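Long-range contacts in betaine aldehyde dehydrogenase (Staphylococcus aureus subsp. aureus COL, PDB 4QTO), which catalyses the NAD-dependent oxidation of betaine aldehyde to glycine betaine, as an aldehyde dehydrogenase with a Rossmann-type fold: residues Glu59-Val64 and Thr209-Ile214; Glu70-Ala75 and Asp242-His247; Arg101-Lys106 and Val223-Gly228; Ala376-Gly381 and Glu397-Thr402. One frame throughout, in Å; residues are numbered along the deposited sequence.

In the fold
Following the chain from its N terminus, strand 59-65 opens contact 1, helix 69-85 opens contact 2 and helix 93-109 opens contact 3. All three close in the Rossmann-type part of the chain: helix 211-223 closes contact 1, the loop after that helix closes contact 3, and helix 237-246 closes contact 2. Contact 3 therefore lies within the span of contact 2, while contact 1 crosses both. Their centres are about 22 to 24 Å apart, so they join N-terminal elements to the parallel-sheet part of the Rossmann-type fold at separate places. Contact 4 comes later in series, a short closure of 15 intervening residues between two strands, its centre about 33 Å or more from the others.

Contact 1 (Glu59-Val64 and Thr209-Ile214); sequences EVIFTV and TPLTTI
The two methyls of L211 reach separate partners on strand 59-65, CD1 meeting I61 and CD2 meeting F62. Everything that crosses between E59-V64 and T209-I214 is apolar, and 203 Å² is buried in all.

The aliphatic-aromatic part is the closer: L211 CD2 lies 3.5 Å from F62 CD2 and 4.0 Å from F62 CG, so one methyl rests obliquely against one flank of the ring. F62 presents that flank because its CG stands anti to the backbone N (chi1 -154°).

Among purely aliphatic pairs, I61 CD1 meets L211 CD1 at 3.8 Å. I61 CG1 sits between its own N and carbonyl carbon (chi1 58°), and the extended chi2 then carries CD1 out to the leucine. Further along the strand, V64 CG1 packs on I214 CD1 at 3.9 Å and more loosely on P210 CG at 4.3 Å.

That I61 and F62 both point toward the second segment, although they are consecutive in a strand, is explained by a classic beta bulge: both face I52 of strand 49-54, the antiparallel partner in a two-stranded sheet. V64, two residues on from F62, points the same way.

No hydrogen bond crosses between the segments. The bond from I214 N to P210 O, 3.0 Å long, lies within T209-I214, and L211 N donates to D121 OD2 of helix 111-122. The same helix adds L120 against I61 and L117 against L211.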
loop_
_atom_site.group_PDB
_atom_site.type_symbol
_atom_site.label_atom_id
_atom_site.label_comp_id
_atom_site.label_asym_id
_atom_site.label_seq_id
_atom_site.Cartn_x
_atom_site.Cartn_y
_atom_site.Cartn_z
ATOM N N GLU A 59 30.220 -34.454 -23.267
ATOM C CA GLU A 59 30.446 -34.164 -24.678
ATOM C C GLU A 59 30.185 -32.696 -24.977
ATOM O O GLU A 59 29.310 -32.062 -24.349
ATOM C CB GLU A 59 29.536 -35.016 -25.551
ATOM C CG GLU A 59 29.817 -36.504 -25.431
ATOM C CD GLU A 59 29.032 -37.334 -26.428
ATOM O OE1 GLU A 59 28.286 -36.754 -27.253
ATOM O OE2 GLU A 59 29.166 -38.576 -26.385
ATOM N N VAL A 60 30.974 -32.163 -25.907
ATOM C CA VAL A 60 30.788 -30.785 -26.352
ATOM C C VAL A 60 29.523 -30.795 -27.179
ATOM O O VAL A 60 29.412 -31.574 -28.129
ATOM C CB VAL A 60 31.956 -30.277 -27.209
ATOM C CG1 VAL A 60 31.617 -28.914 -27.799
ATOM C CG2 VAL A 60 33.232 -30.203 -26.396
ATOM N N ILE A 61 28.586 -29.923 -26.839
ATOM C CA ILE A 61 27.318 -29.827 -27.529
ATOM C C ILE A 61 27.146 -28.519 -28.323
ATOM O O ILE A 61 26.261 -28.451 -29.177
ATOM C CB ILE A 61 26.110 -29.958 -26.568
ATOM C CG1 ILE A 61 26.157 -28.877 -25.455
ATOM C CG2 ILE A 61 26.044 -31.380 -26.045
ATOM C CD1 ILE A 61 24.991 -28.842 -24.497
ATOM N N PHE A 62 27.965 -27.499 -28.041
ATOM C CA PHE A 62 27.797 -26.195 -28.696
ATOM C C PHE A 62 29.031 -25.353 -28.446
ATOM O O PHE A 62 29.786 -25.603 -27.512
ATOM C CB PHE A 62 26.569 -25.492 -28.109
ATOM C CG PHE A 62 25.901 -24.492 -29.030
ATOM C CD1 PHE A 62 25.354 -24.895 -30.239
ATOM C CD2 PHE A 62 25.723 -23.172 -28.638
ATOM C CE1 PHE A 62 24.693 -23.980 -31.070
ATOM C CE2 PHE A 62 25.078 -22.272 -29.459
ATOM C CZ PHE A 62 24.544 -22.672 -30.652
ATOM N N THR A 63 29.229 -24.350 -29.294
ATOM C CA THR A 63 30.359 -23.437 -29.138
ATOM C C THR A 63 29.809 -22.018 -29.251
ATOM O O THR A 63 29.110 -21.698 -30.223
ATOM C CB THR A 63 31.436 -23.678 -30.196
ATOM O OG1 THR A 63 31.950 -25.010 -30.038
ATOM C CG2 THR A 63 32.583 -22.673 -30.032
ATOM N N VAL A 64 30.133 -21.174 -28.272
ATOM C CA VAL A 64 29.644 -19.808 -28.250
ATOM C C VAL A 64 30.787 -18.787 -28.140
ATOM O O VAL A 64 31.921 -19.119 -27.759
ATOM C CB VAL A 64 28.669 -19.571 -27.063
ATOM C CG1 VAL A 64 27.479 -20.516 -27.166
ATOM C CG2 VAL A 64 29.394 -19.751 -25.742
ATOM N N THR A 209 26.691 -22.448 -18.878
ATOM C CA THR A 209 25.275 -22.734 -19.236
ATOM C C THR A 209 24.576 -21.543 -19.901
ATOM O O THR A 209 23.674 -20.941 -19.334
ATOM C CB THR A 209 24.471 -23.085 -17.974
ATOM O OG1 THR A 209 24.552 -21.983 -17.035
ATOM C CG2 THR A 209 24.976 -24.367 -17.334
ATOM N N PRO A 210 24.966 -21.192 -21.138
ATOM C CA PRO A 210 24.360 -20.031 -21.787
ATOM C C PRO A 210 23.181 -20.324 -22.716
ATOM O O PRO A 210 22.578 -19.382 -23.233
ATOM C CB PRO A 210 25.511 -19.548 -22.672
ATOM C CG PRO A 210 26.154 -20.819 -23.102
ATOM C CD PRO A 210 26.118 -21.715 -21.892
ATOM N N LEU A 211 22.832 -21.590 -22.921
ATOM C CA LEU A 211 21.923 -21.933 -24.033
ATOM C C LEU A 211 20.514 -21.341 -23.971
ATOM O O LEU A 211 20.075 -20.682 -24.929
ATOM C CB LEU A 211 21.853 -23.433 -24.250
ATOM C CG LEU A 211 23.203 -24.098 -24.477
ATOM C CD1 LEU A 211 23.000 -25.594 -24.697
ATOM C CD2 LEU A 211 23.971 -23.507 -25.632
ATOM N N THR A 212 19.799 -21.563 -22.877
ATOM C CA THR A 212 18.448 -21.022 -22.807
ATOM C C THR A 212 18.445 -19.488 -22.712
ATOM O O THR A 212 17.453 -18.848 -23.080
ATOM C CB THR A 212 17.646 -21.629 -21.650
ATOM O OG1 THR A 212 18.398 -21.444 -20.444
ATOM C CG2 THR A 212 17.315 -23.080 -21.905
ATOM N N THR A 213 19.527 -18.888 -22.211
ATOM C CA THR A 213 19.611 -17.423 -22.117
ATOM C C THR A 213 19.756 -16.809 -23.532
ATOM O O THR A 213 19.132 -15.803 -23.874
ATOM C CB THR A 213 20.691 -16.971 -21.124
ATOM O OG1 THR A 213 20.446 -17.581 -19.836
ATOM C CG2 THR A 213 20.691 -15.463 -20.972
ATOM N N ILE A 214 20.592 -17.428 -24.353
ATOM C CA ILE A 214 20.693 -17.017 -25.746
ATOM C C ILE A 214 19.296 -17.139 -26.366
ATOM O O ILE A 214 18.829 -16.222 -27.053
ATOM C CB ILE A 214 21.701 -17.910 -26.507
ATOM C CG1 ILE A 214 23.134 -17.640 -26.033
ATOM C CG2 ILE A 214 21.595 -17.649 -28.009
ATOM C CD1 ILE A 214 24.134 -18.674 -26.525
#

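Contact 2 (Glu70-Ala75 and Asp242-His247); sequences EDAERA and DVMSGH
V243 packs against E73 and A72 at the point where the backbones come nearest, the CA atoms of E73 and V243 being 6.6 Å apart. The CG1 methyl of V243 serves both partners. It lies 4.0 Å from A72 CB and, in the conformer described here, 3.5 Å from E73 CG; with CG1 anti to the backbone N (chi1 169°), V243 turns this branch to the helix 69-85 side.

E73 takes part through its aliphatic stem. Its side chain lies roughly perpendicular to that of V243, and the chain stays extended beyond CG, with OE2 3.9 Å from V243 CG2. Because E73 is modelled in two conformations, the position of its outer end is less certain. The same CG approaches H247 CD2 obliquely at 4.4 Å, while H247 ND1 has its polar partner in E249 N.

A72 offers only a methyl, and this also meets M244 CG at 4.3 Å, M244 again being modelled twice. No hydrogen bond links the two segments.

The axes of helix 70-75 and helix 242-246 approach to 9.3 Å and run 30° from parallel. Both helices pack on strand 200-204 of the Rossmann-type sheet, where V202 touches A75 and M244. I37 of strand 35-37 touches D71, R74 and A75, and I76, one residue later on helix 69-85, adds to the packing on V243 and H247.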
loop_
_atom_site.group_PDB
_atom_site.type_symbol
_atom_site.label_atom_id
_atom_site.label_comp_id
_atom_site.label_asym_id
_atom_site.label_seq_id
_atom_site.Cartn_x
_atom_site.Cartn_y
_atom_site.Cartn_z
ATOM N N GLU A 70 35.937 -5.225 -23.224
ATOM C CA GLU A 70 35.547 -4.116 -24.084
ATOM C C GLU A 70 34.139 -4.334 -24.629
ATOM O O GLU A 70 33.400 -3.379 -24.842
ATOM C CB GLU A 70 36.535 -3.871 -25.211
ATOM C CG GLU A 70 37.891 -3.324 -24.743
ATOM C CD GLU A 70 38.774 -4.350 -24.056
ATOM O OE1 GLU A 70 38.686 -5.566 -24.360
ATOM O OE2 GLU A 70 39.605 -3.934 -23.220
ATOM N N ASP A 71 33.791 -5.595 -24.920
ATOM C CA ASP A 71 32.410 -5.907 -25.367
ATOM C C ASP A 71 31.423 -5.537 -24.218
ATOM O O ASP A 71 30.369 -4.911 -24.453
ATOM C CB ASP A 71 32.260 -7.395 -25.690
ATOM C CG ASP A 71 32.989 -7.822 -26.965
ATOM O OD1 ASP A 71 33.103 -7.008 -27.901
ATOM O OD2 ASP A 71 33.402 -9.011 -27.031
ATOM N N ALA A 72 31.762 -5.893 -22.978
ATOM C CA ALA A 72 30.887 -5.616 -21.838
ATOM C C ALA A 72 30.736 -4.108 -21.668
ATOM O O ALA A 72 29.640 -3.611 -21.427
ATOM C CB ALA A 72 31.421 -6.241 -20.547
ATOM N N GLU A 73 31.844 -3.376 -21.805
ATOM C CA GLU A 73 31.801 -1.920 -21.707
ATOM C C GLU A 73 30.908 -1.332 -22.809
ATOM O O GLU A 73 30.091 -0.435 -22.551
ATOM C CB GLU A 73 33.231 -1.338 -21.844
ATOM C CG GLU A 73 34.183 -1.585 -20.679
ATOM C CD GLU A 73 35.667 -1.356 -21.027
ATOM O OE1 GLU A 73 35.978 -0.828 -22.120
ATOM O OE2 GLU A 73 36.536 -1.719 -20.210
ATOM N N ARG A 74 31.039 -1.835 -24.033
ATOM C CA ARG A 74 30.214 -1.344 -25.138
ATOM C C ARG A 74 28.708 -1.587 -24.877
ATOM O O ARG A 74 27.864 -0.715 -25.158
ATOM C CB ARG A 74 30.640 -1.970 -26.490
ATOM C CG ARG A 74 30.026 -1.247 -27.669
ATOM C CD ARG A 74 30.654 -1.646 -29.003
ATOM N NE ARG A 74 30.316 -2.989 -29.453
ATOM C CZ ARG A 74 29.198 -3.323 -30.097
ATOM N NH1 ARG A 74 28.245 -2.428 -30.341
ATOM N NH2 ARG A 74 29.033 -4.572 -30.474
ATOM N N ALA A 75 28.388 -2.734 -24.307
ATOM C CA ALA A 75 27.001 -3.054 -23.949
ATOM C C ALA A 75 26.458 -2.117 -22.876
ATOM O O ALA A 75 25.336 -1.610 -22.967
ATOM C CB ALA A 75 26.890 -4.470 -23.457
ATOM N N ASP A 242 34.316 -7.811 -13.586
ATOM C CA ASP A 242 34.731 -6.552 -12.997
ATOM C C ASP A 242 34.126 -5.350 -13.698
ATOM O O ASP A 242 33.755 -4.361 -13.045
ATOM C CB ASP A 242 36.248 -6.430 -12.931
ATOM C CG ASP A 242 36.861 -7.292 -11.830
ATOM O OD1 ASP A 242 36.121 -7.822 -10.957
ATOM O OD2 ASP A 242 38.096 -7.424 -11.845
ATOM N N VAL A 243 34.042 -5.379 -15.040
ATOM C CA VAL A 243 33.395 -4.271 -15.744
ATOM C C VAL A 243 31.905 -4.209 -15.431
ATOM O O VAL A 243 31.356 -3.135 -15.190
ATOM C CB VAL A 243 33.607 -4.389 -17.292
ATOM C CG1 VAL A 243 32.732 -3.424 -18.081
ATOM C CG2 VAL A 243 35.062 -4.172 -17.628
ATOM N N MET A 244 31.251 -5.360 -15.384
ATOM C CA MET A 244 29.819 -5.382 -15.106
ATOM C C MET A 244 29.458 -4.905 -13.712
ATOM O O MET A 244 28.393 -4.318 -13.518
ATOM C CB MET A 244 29.240 -6.760 -15.367
ATOM C CG MET A 244 29.318 -7.103 -16.846
ATOM S SD MET A 244 28.536 -8.684 -17.228
ATOM C CE MET A 244 26.806 -8.216 -16.934
ATOM N N SER A 245 30.352 -5.114 -12.751
ATOM C CA SER A 245 30.058 -4.674 -11.385
ATOM C C SER A 245 30.676 -3.328 -11.039
ATOM O O SER A 245 30.224 -2.675 -10.094
ATOM C CB SER A 245 30.517 -5.699 -10.367
ATOM O OG SER A 245 31.895 -5.989 -10.527
ATOM N N GLY A 246 31.682 -2.901 -11.779
ATOM C CA GLY A 246 32.430 -1.701 -11.431
ATOM C C GLY A 246 32.334 -0.499 -12.338
ATOM O O GLY A 246 33.039 0.483 -12.115
ATOM N N HIS A 247 31.509 -0.571 -13.382
ATOM C CA HIS A 247 31.412 0.526 -14.333
ATOM C C HIS A 247 30.594 1.685 -13.765
ATOM O O HIS A 247 29.544 1.480 -13.105
ATOM C CB HIS A 247 30.798 0.045 -15.643
ATOM C CG HIS A 247 31.098 0.935 -16.796
ATOM N ND1 HIS A 247 30.418 2.109 -17.012
ATOM C CD2 HIS A 247 32.046 0.866 -17.756
ATOM C CE1 HIS A 247 30.912 2.709 -18.076
ATOM N NE2 HIS A 247 31.898 1.967 -18.554
#

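Contact 3 (Arg101-Lys106 and Val223-Gly228); sequences RAIADK and VGFPKG
V223 is wedged against one face of helix 93-109, its two methyls divided among A102, I103 and K106. CG1 and CG2 both stand 3.9 Å from A102 CB, so the alanine methyl abuts the fork of the valine. The CG2 branch also meets I103 CG1 at 4.0 Å, the isoleucine side chain lying nearly perpendicular to the valine. K106 runs antiparallel alongside V223, bringing CE to 3.6 Å from V223 CG2; the bend at chi4 (-70°) then turns NZ off this stem, and it forms a salt bridge with E222.

V223 closes helix 211-223, and G224 leaves helical geometry with a positive phi of 98°. The segment beyond leads into strand 230-232, which pairs in parallel with strand 200-204, so the contact lies at the end of the helix of a beta-alpha-beta crossover in the Rossmann-type domain. K99, also on helix 93-109, reaches the same turn and donates NZ to the carbonyl oxygens of V223 and G224.

F225 meets the same helix through I103. I103 CD1 approaches its ring obliquely, 3.8 Å from F225 CZ, and W88 stacks edge-to-face with that ring. M220 and L195 touch both I103 and F225, extending this apolar cluster to helices 211-223 and 183-197.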
loop_
_atom_site.group_PDB
_atom_site.type_symbol
_atom_site.label_atom_id
_atom_site.label_comp_id
_atom_site.label_asym_id
_atom_site.label_seq_id
_atom_site.Cartn_x
_atom_site.Cartn_y
_atom_site.Cartn_z
ATOM N N ARG A 101 4.258 -9.317 -21.305
ATOM C CA ARG A 101 3.285 -10.390 -21.509
ATOM C C ARG A 101 3.599 -11.156 -22.796
ATOM O O ARG A 101 3.472 -12.379 -22.832
ATOM C CB ARG A 101 1.863 -9.820 -21.519
ATOM C CG ARG A 101 0.787 -10.866 -21.448
ATOM C CD ARG A 101 -0.581 -10.269 -21.080
ATOM N NE ARG A 101 -0.637 -9.550 -19.798
ATOM C CZ ARG A 101 -0.712 -8.222 -19.634
ATOM N NH1 ARG A 101 -0.777 -7.400 -20.690
ATOM N NH2 ARG A 101 -0.781 -7.714 -18.385
ATOM N N ALA A 102 4.036 -10.445 -23.839
ATOM C CA ALA A 102 4.430 -11.088 -25.101
ATOM C C ALA A 102 5.603 -12.040 -24.894
ATOM O O ALA A 102 5.630 -13.123 -25.497
ATOM C CB ALA A 102 4.725 -10.045 -26.155
ATOM N N ILE A 103 6.569 -11.673 -24.055
ATOM C CA ILE A 103 7.660 -12.576 -23.719
ATOM C C ILE A 103 7.064 -13.796 -23.016
ATOM O O ILE A 103 7.413 -14.948 -23.348
ATOM C CB ILE A 103 8.745 -11.943 -22.822
ATOM C CG1 ILE A 103 9.367 -10.720 -23.506
ATOM C CG2 ILE A 103 9.799 -12.986 -22.462
ATOM C CD1 ILE A 103 10.252 -9.919 -22.563
ATOM N N ALA A 104 6.207 -13.579 -22.030
ATOM C CA ALA A 104 5.591 -14.709 -21.329
ATOM C C ALA A 104 4.946 -15.710 -22.308
ATOM O O ALA A 104 5.129 -16.936 -22.187
ATOM C CB ALA A 104 4.554 -14.237 -20.337
ATOM N N ASP A 105 4.193 -15.195 -23.265
ATOM C CA ASP A 105 3.509 -16.049 -24.223
ATOM C C ASP A 105 4.510 -16.845 -25.107
ATOM O O ASP A 105 4.266 -17.997 -25.424
ATOM C CB ASP A 105 2.564 -15.230 -25.040
ATOM C CG ASP A 105 1.360 -14.731 -24.222
ATOM O OD1 ASP A 105 1.018 -15.309 -23.184
ATOM O OD2 ASP A 105 0.728 -13.785 -24.699
ATOM N N LYS A 106 5.640 -16.235 -25.448
ATOM C CA LYS A 106 6.691 -16.955 -26.200
ATOM C C LYS A 106 7.309 -18.090 -25.381
ATOM O O LYS A 106 7.610 -19.139 -25.937
ATOM C CB LYS A 106 7.742 -15.972 -26.697
ATOM C CG LYS A 106 7.192 -15.182 -27.883
ATOM C CD LYS A 106 8.152 -14.131 -28.350
ATOM C CE LYS A 106 7.600 -13.338 -29.527
ATOM N NZ LYS A 106 7.497 -14.058 -30.826
ATOM N N VAL A 223 9.863 -9.910 -29.948
ATOM C CA VAL A 223 8.858 -9.013 -29.356
ATOM C C VAL A 223 9.144 -7.579 -29.743
ATOM O O VAL A 223 8.237 -6.826 -30.123
ATOM C CB VAL A 223 8.842 -9.166 -27.821
ATOM C CG1 VAL A 223 7.960 -8.113 -27.195
ATOM C CG2 VAL A 223 8.378 -10.564 -27.426
ATOM N N GLY A 224 10.406 -7.207 -29.657
ATOM C CA GLY A 224 10.859 -5.905 -30.040
ATOM C C GLY A 224 11.028 -4.914 -28.918
ATOM O O GLY A 224 10.060 -4.525 -28.279
ATOM N N PHE A 225 12.282 -4.502 -28.718
ATOM C CA PHE A 225 12.652 -3.487 -27.734
ATOM C C PHE A 225 13.613 -2.501 -28.371
ATOM O O PHE A 225 14.365 -2.880 -29.278
ATOM C CB PHE A 225 13.284 -4.124 -26.484
ATOM C CG PHE A 225 12.341 -5.029 -25.757
ATOM C CD1 PHE A 225 11.452 -4.510 -24.824
ATOM C CD2 PHE A 225 12.255 -6.393 -26.057
ATOM C CE1 PHE A 225 10.529 -5.328 -24.214
ATOM C CE2 PHE A 225 11.330 -7.217 -25.450
ATOM C CZ PHE A 225 10.441 -6.681 -24.520
ATOM N N PRO A 226 13.638 -1.253 -27.872
ATOM C CA PRO A 226 14.526 -0.273 -28.488
ATOM C C PRO A 226 15.988 -0.698 -28.398
ATOM O O PRO A 226 16.405 -1.370 -27.459
ATOM C CB PRO A 226 14.249 1.006 -27.690
ATOM C CG PRO A 226 12.850 0.822 -27.178
ATOM C CD PRO A 226 12.774 -0.643 -26.852
ATOM N N LYS A 227 16.757 -0.345 -29.418
ATOM C CA LYS A 227 18.145 -0.691 -29.513
ATOM C C LYS A 227 18.906 -0.264 -28.253
ATOM O O LYS A 227 18.831 0.894 -27.858
ATOM C CB LYS A 227 18.681 0.027 -30.748
ATOM C CG LYS A 227 20.061 -0.304 -31.140
ATOM C CD LYS A 227 20.432 0.498 -32.386
ATOM C CE LYS A 227 21.860 0.194 -32.793
ATOM N NZ LYS A 227 22.284 1.022 -33.953
ATOM N N GLY A 228 19.612 -1.203 -27.633
ATOM C CA GLY A 228 20.365 -0.965 -26.421
ATOM C C GLY A 228 19.624 -1.268 -25.129
ATOM O O GLY A 228 20.233 -1.344 -24.071
#

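Contact 4 (Ala376-Gly381 and Glu397-Thr402); sequences ATIAVG and EPTVIT
The carbonyl oxygen of T377 is approached by two donors from the opposite strand. T402 N bonds to T377 O at 2.9 Å, nearly straight (162°) and in the carbonyl plane, while I401 CA makes a weaker CA-H...O contact with the same T377 O at 3.3 Å. The return bond, T377 N to T402 O, is also 2.9 Å, and the two identify T377 and T402 as an antiparallel hydrogen-bonded pair. Their side chains meet too, T402 OG1 lying 3.4 Å from T377 CB.

Two further bonds show the register slipping by one residue. A379 N reaches V400 O at 2.8 Å with a bent N-H...O angle of 136°, and V400 N donates to V380 O. A379 and V380 thus both face V400, the definition of a classic beta bulge.

On one face I378 and I401 run alongside each other in the same direction, with I378 CD1 3.7 Å from I401 CG1. On the other, V380 CG1 is directed at V400 CG2 by its place between the valine's own N and carbonyl carbon (chi1 64°). V337 of helix 323-337 touches both valines, whereas M368 of helix 358-373 touches I401.

At the far end T399 OG1 donates to E397 O (2.7 Å), from above the carbonyl plane. G381, with positive phi, packs its CA against E397 OE1 and P398 O, and a water donates to E397 OE1 and G381 O.

This is a long-looped beta hairpin at the margin of the mixed sheet of the aldehyde dehydrogenase catalytic domain: within the chain, strand 377-380 is outermost, and strand 399-402 joins it to strand 419-425.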
loop_
_atom_site.group_PDB
_atom_site.type_symbol
_atom_site.label_atom_id
_atom_site.label_comp_id
_atom_site.label_asym_id
_atom_site.label_seq_id
_atom_site.Cartn_x
_atom_site.Cartn_y
_atom_site.Cartn_z
ATOM N N ALA A 376 32.500 -37.104 11.254
ATOM C CA ALA A 376 31.146 -37.410 10.834
ATOM C C ALA A 376 31.142 -38.724 10.074
ATOM O O ALA A 376 32.156 -39.185 9.597
ATOM C CB ALA A 376 30.580 -36.309 9.949
ATOM N N THR A 377 29.972 -39.347 9.985
ATOM C CA THR A 377 29.818 -40.627 9.287
ATOM C C THR A 377 29.153 -40.463 7.926
ATOM O O THR A 377 28.125 -39.820 7.861
ATOM C CB THR A 377 28.918 -41.544 10.142
ATOM O OG1 THR A 377 29.664 -41.950 11.319
ATOM C CG2 THR A 377 28.501 -42.767 9.390
ATOM N N ILE A 378 29.739 -41.039 6.857
ATOM C CA ILE A 378 29.091 -41.026 5.550
ATOM C C ILE A 378 28.201 -42.265 5.617
ATOM O O ILE A 378 28.687 -43.410 5.431
ATOM C CB ILE A 378 30.088 -41.141 4.385
ATOM C CG1 ILE A 378 31.174 -40.077 4.472
ATOM C CG2 ILE A 378 29.360 -41.055 3.055
ATOM C CD1 ILE A 378 30.695 -38.665 4.495
ATOM N N ALA A 379 26.930 -42.072 5.921
ATOM C CA ALA A 379 26.022 -43.177 6.123
ATOM C C ALA A 379 25.642 -43.933 4.856
ATOM O O ALA A 379 25.380 -45.147 4.903
ATOM C CB ALA A 379 24.789 -42.720 6.859
ATOM N N VAL A 380 25.603 -43.225 3.740
ATOM C CA VAL A 380 25.296 -43.807 2.444
ATOM C C VAL A 380 25.805 -42.839 1.382
ATOM O O VAL A 380 25.851 -41.623 1.622
ATOM C CB VAL A 380 23.792 -44.113 2.282
ATOM C CG1 VAL A 380 22.967 -42.845 2.318
ATOM C CG2 VAL A 380 23.521 -44.888 1.002
ATOM N N GLY A 381 26.233 -43.373 0.240
ATOM C CA GLY A 381 26.738 -42.521 -0.852
ATOM C C GLY A 381 28.141 -42.042 -0.606
ATOM O O GLY A 381 28.999 -42.808 -0.111
ATOM N N GLU A 397 26.890 -39.877 -6.080
ATOM C CA GLU A 397 25.813 -40.567 -5.405
ATOM C C GLU A 397 25.088 -39.696 -4.383
ATOM O O GLU A 397 25.719 -38.894 -3.704
ATOM C CB GLU A 397 26.336 -41.781 -4.675
ATOM C CG GLU A 397 26.820 -42.903 -5.584
ATOM C CD GLU A 397 27.511 -44.032 -4.809
ATOM O OE1 GLU A 397 27.943 -43.852 -3.629
ATOM O OE2 GLU A 397 27.694 -45.097 -5.435
ATOM N N PRO A 398 23.763 -39.882 -4.253
ATOM C CA PRO A 398 23.062 -39.149 -3.191
ATOM C C PRO A 398 23.612 -39.639 -1.866
ATOM O O PRO A 398 23.802 -40.861 -1.649
ATOM C CB PRO A 398 21.592 -39.480 -3.407
ATOM C CG PRO A 398 21.596 -40.718 -4.232
ATOM C CD PRO A 398 22.851 -40.677 -5.079
ATOM N N THR A 399 23.859 -38.687 -0.975
ATOM C CA THR A 399 24.623 -38.950 0.228
ATOM C C THR A 399 23.947 -38.446 1.489
ATOM O O THR A 399 23.326 -37.367 1.481
ATOM C CB THR A 399 25.976 -38.216 0.063
ATOM O OG1 THR A 399 26.623 -38.657 -1.146
ATOM C CG2 THR A 399 26.902 -38.410 1.236
ATOM N N VAL A 400 24.049 -39.223 2.573
ATOM C CA VAL A 400 23.539 -38.813 3.885
ATOM C C VAL A 400 24.727 -38.879 4.864
ATOM O O VAL A 400 25.421 -39.902 4.955
ATOM C CB VAL A 400 22.432 -39.733 4.427
ATOM C CG1 VAL A 400 21.955 -39.243 5.795
ATOM C CG2 VAL A 400 21.272 -39.812 3.443
ATOM N N ILE A 401 24.953 -37.771 5.564
ATOM C CA ILE A 401 26.018 -37.669 6.556
ATOM C C ILE A 401 25.374 -37.577 7.944
ATOM O O ILE A 401 24.541 -36.716 8.191
ATOM C CB ILE A 401 26.931 -36.460 6.267
ATOM C CG1 ILE A 401 27.571 -36.639 4.873
ATOM C CG2 ILE A 401 27.999 -36.330 7.337
ATOM C CD1 ILE A 401 28.500 -35.519 4.425
ATOM N N THR A 402 25.791 -38.466 8.839
ATOM C CA THR A 402 25.258 -38.554 10.195
ATOM C C THR A 402 26.342 -38.354 11.256
ATOM O O THR A 402 27.521 -38.202 10.941
ATOM C CB THR A 402 24.589 -39.917 10.424
ATOM O OG1 THR A 402 25.543 -40.961 10.216
ATOM C CG2 THR A 402 23.411 -40.121 9.484
HETATM O O HOH W 1 29.375 -45.429 -2.040
#